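PDB 2OT9: YaeQ family protein from Pseudomonas syringae pv. tomato, which is of unknown function but belongs to the YaeQ family, in the PDDEXK clan of nuclease-like folds. Local coordinates for residues 127-132 and 172-178. Numbering follows the deposited sequence.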
ATOM      1  N   VAL A 127      -0.741  -8.952 -12.100  1.00 24.66           N
ATOM      2  CA  VAL A 127       0.112  -8.015 -11.375  1.00 23.62           C
ATOM      3  C   VAL A 127      -0.355  -6.602 -11.716  1.00 23.70           C
ATOM      4  O   VAL A 127      -0.564  -6.269 -12.884  1.00 23.26           O
ATOM      5  CB  VAL A 127       1.618  -8.220 -11.687  1.00 23.28           C
ATOM      6  CG1 VAL A 127       2.477  -7.146 -11.000  1.00 22.44           C
ATOM      7  CG2 VAL A 127       2.066  -9.627 -11.275  1.00 24.07           C
ATOM      8  N   ASN A 128      -0.524  -5.784 -10.684  1.00 22.95           N
ATOM      9  CA  ASN A 128      -1.148  -4.477 -10.808  1.00 23.03           C
ATOM     10  C   ASN A 128      -0.262  -3.473 -10.112  1.00 22.97           C
ATOM     11  O   ASN A 128       0.116  -3.691  -8.956  1.00 23.96           O
ATOM     12  CB  ASN A 128      -2.543  -4.497 -10.156  1.00 22.24           C
ATOM     13  CG  ASN A 128      -3.436  -5.573 -10.727  1.00 24.11           C
ATOM     14  OD1 ASN A 128      -4.114  -5.346 -11.722  1.00 22.94           O
ATOM     15  ND2 ASN A 128      -3.457  -6.749 -10.088  1.00 22.53           N
ATOM     16  N   ILE A 129       0.101  -2.403 -10.811  1.00 22.16           N
ATOM     17  CA  ILE A 129       1.098  -1.459 -10.310  1.00 22.15           C
ATOM     18  C   ILE A 129       0.612  -0.039 -10.518  1.00 22.76           C
ATOM     19  O   ILE A 129       0.308   0.366 -11.656  1.00 22.05           O
ATOM     20  CB  ILE A 129       2.490  -1.609 -11.027  1.00 21.96           C
ATOM     21  CG1 ILE A 129       3.030  -3.035 -10.910  1.00 22.33           C
ATOM     22  CG2 ILE A 129       3.512  -0.577 -10.470  1.00 21.82           C
ATOM     23  CD1 ILE A 129       4.288  -3.293 -11.727  1.00 21.05           C
ATOM     24  N   ALA A 130       0.536   0.713  -9.420  1.00 22.48           N
ATOM     25  CA  ALA A 130       0.187   2.126  -9.468  1.00 23.28           C
ATOM     26  C   ALA A 130       1.268   2.891  -8.719  1.00 23.51           C
ATOM     27  O   ALA A 130       1.872   2.362  -7.782  1.00 24.97           O
ATOM     28  CB  ALA A 130      -1.172   2.356  -8.813  1.00 23.72           C
ATOM     29  N   ALA A 131       1.534   4.120  -9.132  1.00 24.00           N
ATOM     30  CA  ALA A 131       2.519   4.966  -8.452  1.00 24.19           C
ATOM     31  C   ALA A 131       1.821   6.090  -7.666  1.00 24.43           C
ATOM     32  O   ALA A 131       0.852   6.684  -8.150  1.00 24.53           O
ATOM     33  CB  ALA A 131       3.484   5.556  -9.460  1.00 24.30           C
ATOM     34  N   VAL A 132       2.341   6.382  -6.477  1.00 24.26           N
ATOM     35  CA  VAL A 132       1.863   7.473  -5.633  1.00 24.62           C
ATOM     36  C   VAL A 132       2.736   8.702  -5.930  1.00 24.45           C
ATOM     37  O   VAL A 132       3.960   8.594  -5.871  1.00 25.58           O
ATOM     38  CB  VAL A 132       2.012   7.121  -4.121  1.00 24.78           C
ATOM     39  CG1 VAL A 132       1.486   8.255  -3.239  1.00 24.71           C
ATOM     40  CG2 VAL A 132       1.299   5.788  -3.771  1.00 25.79           C
ATOM     41  N   LEU A 172      -3.600   8.215  -8.173  1.00 26.31           N
ATOM     42  CA  LEU A 172      -2.632   7.165  -8.469  1.00 26.64           C
ATOM     43  C   LEU A 172      -2.402   7.128  -9.963  1.00 26.44           C
ATOM     44  O   LEU A 172      -3.334   7.303 -10.736  1.00 26.08           O
ATOM     45  CB  LEU A 172      -3.150   5.814  -7.987  1.00 26.59           C
ATOM     46  CG  LEU A 172      -3.460   5.697  -6.497  1.00 27.49           C
ATOM     47  CD1 LEU A 172      -4.114   4.347  -6.257  1.00 28.32           C
ATOM     48  CD2 LEU A 172      -2.195   5.892  -5.598  1.00 28.78           C
ATOM     49  N   GLN A 173      -1.153   6.936 -10.365  1.00 26.66           N
ATOM     50  CA  GLN A 173      -0.842   6.715 -11.775  1.00 27.08           C
ATOM     51  C   GLN A 173      -0.741   5.217 -12.010  1.00 26.21           C
ATOM     52  O   GLN A 173       0.160   4.582 -11.480  1.00 25.95           O
ATOM     53  CB  GLN A 173       0.477   7.389 -12.171  1.00 27.58           C
ATOM     54  CG  GLN A 173       0.848   7.134 -13.663  1.00 30.36           C
ATOM     55  CD  GLN A 173       2.204   7.706 -14.068  0.80 33.96           C
ATOM     56  OE1 GLN A 173       3.226   7.433 -13.439  0.80 36.13           O
ATOM     57  NE2 GLN A 173       2.214   8.487 -15.138  0.80 36.35           N
ATOM     58  N   TRP A 174      -1.640   4.658 -12.808  1.00 25.52           N
ATOM     59  CA  TRP A 174      -1.599   3.217 -13.112  1.00 25.28           C
ATOM     60  C   TRP A 174      -0.553   2.892 -14.173  1.00 25.20           C
ATOM     61  O   TRP A 174      -0.617   3.417 -15.290  1.00 24.90           O
ATOM     62  CB  TRP A 174      -3.004   2.699 -13.504  1.00 25.22           C
ATOM     63  CG  TRP A 174      -3.851   2.633 -12.289  1.00 25.39           C
ATOM     64  CD1 TRP A 174      -4.695   3.606 -11.820  1.00 26.35           C
ATOM     65  CD2 TRP A 174      -3.877   1.577 -11.326  1.00 25.46           C
ATOM     66  NE1 TRP A 174      -5.260   3.202 -10.625  1.00 26.31           N
ATOM     67  CE2 TRP A 174      -4.775   1.962 -10.304  1.00 25.75           C
ATOM     68  CE3 TRP A 174      -3.239   0.322 -11.235  1.00 26.50           C
ATOM     69  CZ2 TRP A 174      -5.055   1.144  -9.207  1.00 25.99           C
ATOM     70  CZ3 TRP A 174      -3.502  -0.480 -10.129  1.00 26.15           C
ATOM     71  CH2 TRP A 174      -4.409  -0.071  -9.137  1.00 25.49           C
ATOM     72  N   LEU A 175       0.410   2.037 -13.824  1.00 23.89           N
ATOM     73  CA  LEU A 175       1.420   1.574 -14.776  1.00 24.31           C
ATOM     74  C   LEU A 175       0.977   0.285 -15.493  1.00 24.57           C
ATOM     75  O   LEU A 175       1.187   0.127 -16.701  1.00 24.10           O
ATOM     76  CB  LEU A 175       2.778   1.354 -14.087  1.00 24.24           C
ATOM     77  CG  LEU A 175       3.606   2.611 -13.792  1.00 26.45           C
ATOM     78  CD1 LEU A 175       2.984   3.452 -12.725  1.00 26.48           C
ATOM     79  CD2 LEU A 175       5.071   2.267 -13.421  1.00 26.56           C
ATOM     80  N   THR A 176       0.361  -0.626 -14.743  1.00 24.53           N
ATOM     81  CA  THR A 176      -0.175  -1.863 -15.309  1.00 24.68           C
ATOM     82  C   THR A 176      -1.356  -2.334 -14.461  1.00 24.35           C
ATOM     83  O   THR A 176      -1.392  -2.091 -13.251  1.00 23.87           O
ATOM     84  CB  THR A 176       0.916  -2.975 -15.415  1.00 25.42           C
ATOM     85  OG1 THR A 176       0.438  -4.037 -16.255  1.00 26.72           O
ATOM     86  CG2 THR A 176       1.252  -3.540 -14.045  1.00 25.39           C
ATOM     87  N   GLY A 177      -2.320  -2.988 -15.094  1.00 23.70           N
ATOM     88  CA  GLY A 177      -3.430  -3.592 -14.363  1.00 24.14           C
ATOM     89  C   GLY A 177      -4.341  -2.532 -13.773  1.00 24.62           C
ATOM     90  O   GLY A 177      -4.470  -1.438 -14.334  1.00 23.97           O
ATOM     91  N   GLU A 178      -4.979  -2.854 -12.645  1.00 24.84           N
ATOM     92  CA  GLU A 178      -6.070  -2.032 -12.126  1.00 25.17           C
ATOM     93  C   GLU A 178      -6.339  -2.355 -10.659  1.00 25.42           C
ATOM     94  O   GLU A 178      -5.800  -3.326 -10.103  1.00 24.68           O
ATOM     95  CB  GLU A 178      -7.358  -2.278 -12.936  1.00 26.15           C
ATOM     96  CG  GLU A 178      -7.874  -3.719 -12.881  1.00 27.70           C
ATOM     97  CD  GLU A 178      -9.170  -3.952 -13.658  0.80 33.29           C
ATOM     98  OE1 GLU A 178      -9.702  -5.080 -13.575  0.80 35.81           O
ATOM     99  OE2 GLU A 178      -9.668  -3.027 -14.343  1.00 36.66           O
TER
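Leu172, near the end of the last strand, is apolar because it is buried between Val132 and Phe49 of helix 37-49, its CD2 3.9 Å from Val132 CG2. At Gln173 the antiparallel pairing is regular: Ala131 N donates to Gln173 O (2.8 Å) and Gln173 N to Ala131 O (3.0 Å), while the long amide suits an exposed position. Trp174 sets its six-membered ring over Ala130 CB, a CH-pi contact 3.7 Å from the centroid; alanine's small methyl lets the indole face come close to the strand. Next comes a classic beta bulge: Leu175 N (2.7 Å) and Thr176 N (3.2 Å) both donate to Ile129 O. It interrupts the pairing with 127-131, an inner strand also flanked by parallel strand 101-106. Leu175 packs on Ala131 CB (CD1, 3.9 Å) and Trp113. Thr176 O accepts from Ile129 N (2.9 Å); its methyl meets Ile129, its hydroxyl tolerated where partly exposed. Gly177, with positive phi and no CB to clash, lets Asn128 OD1 accept from Glu178 N (2.8 Å), while Asn128 ND2 donates to Thr102 O.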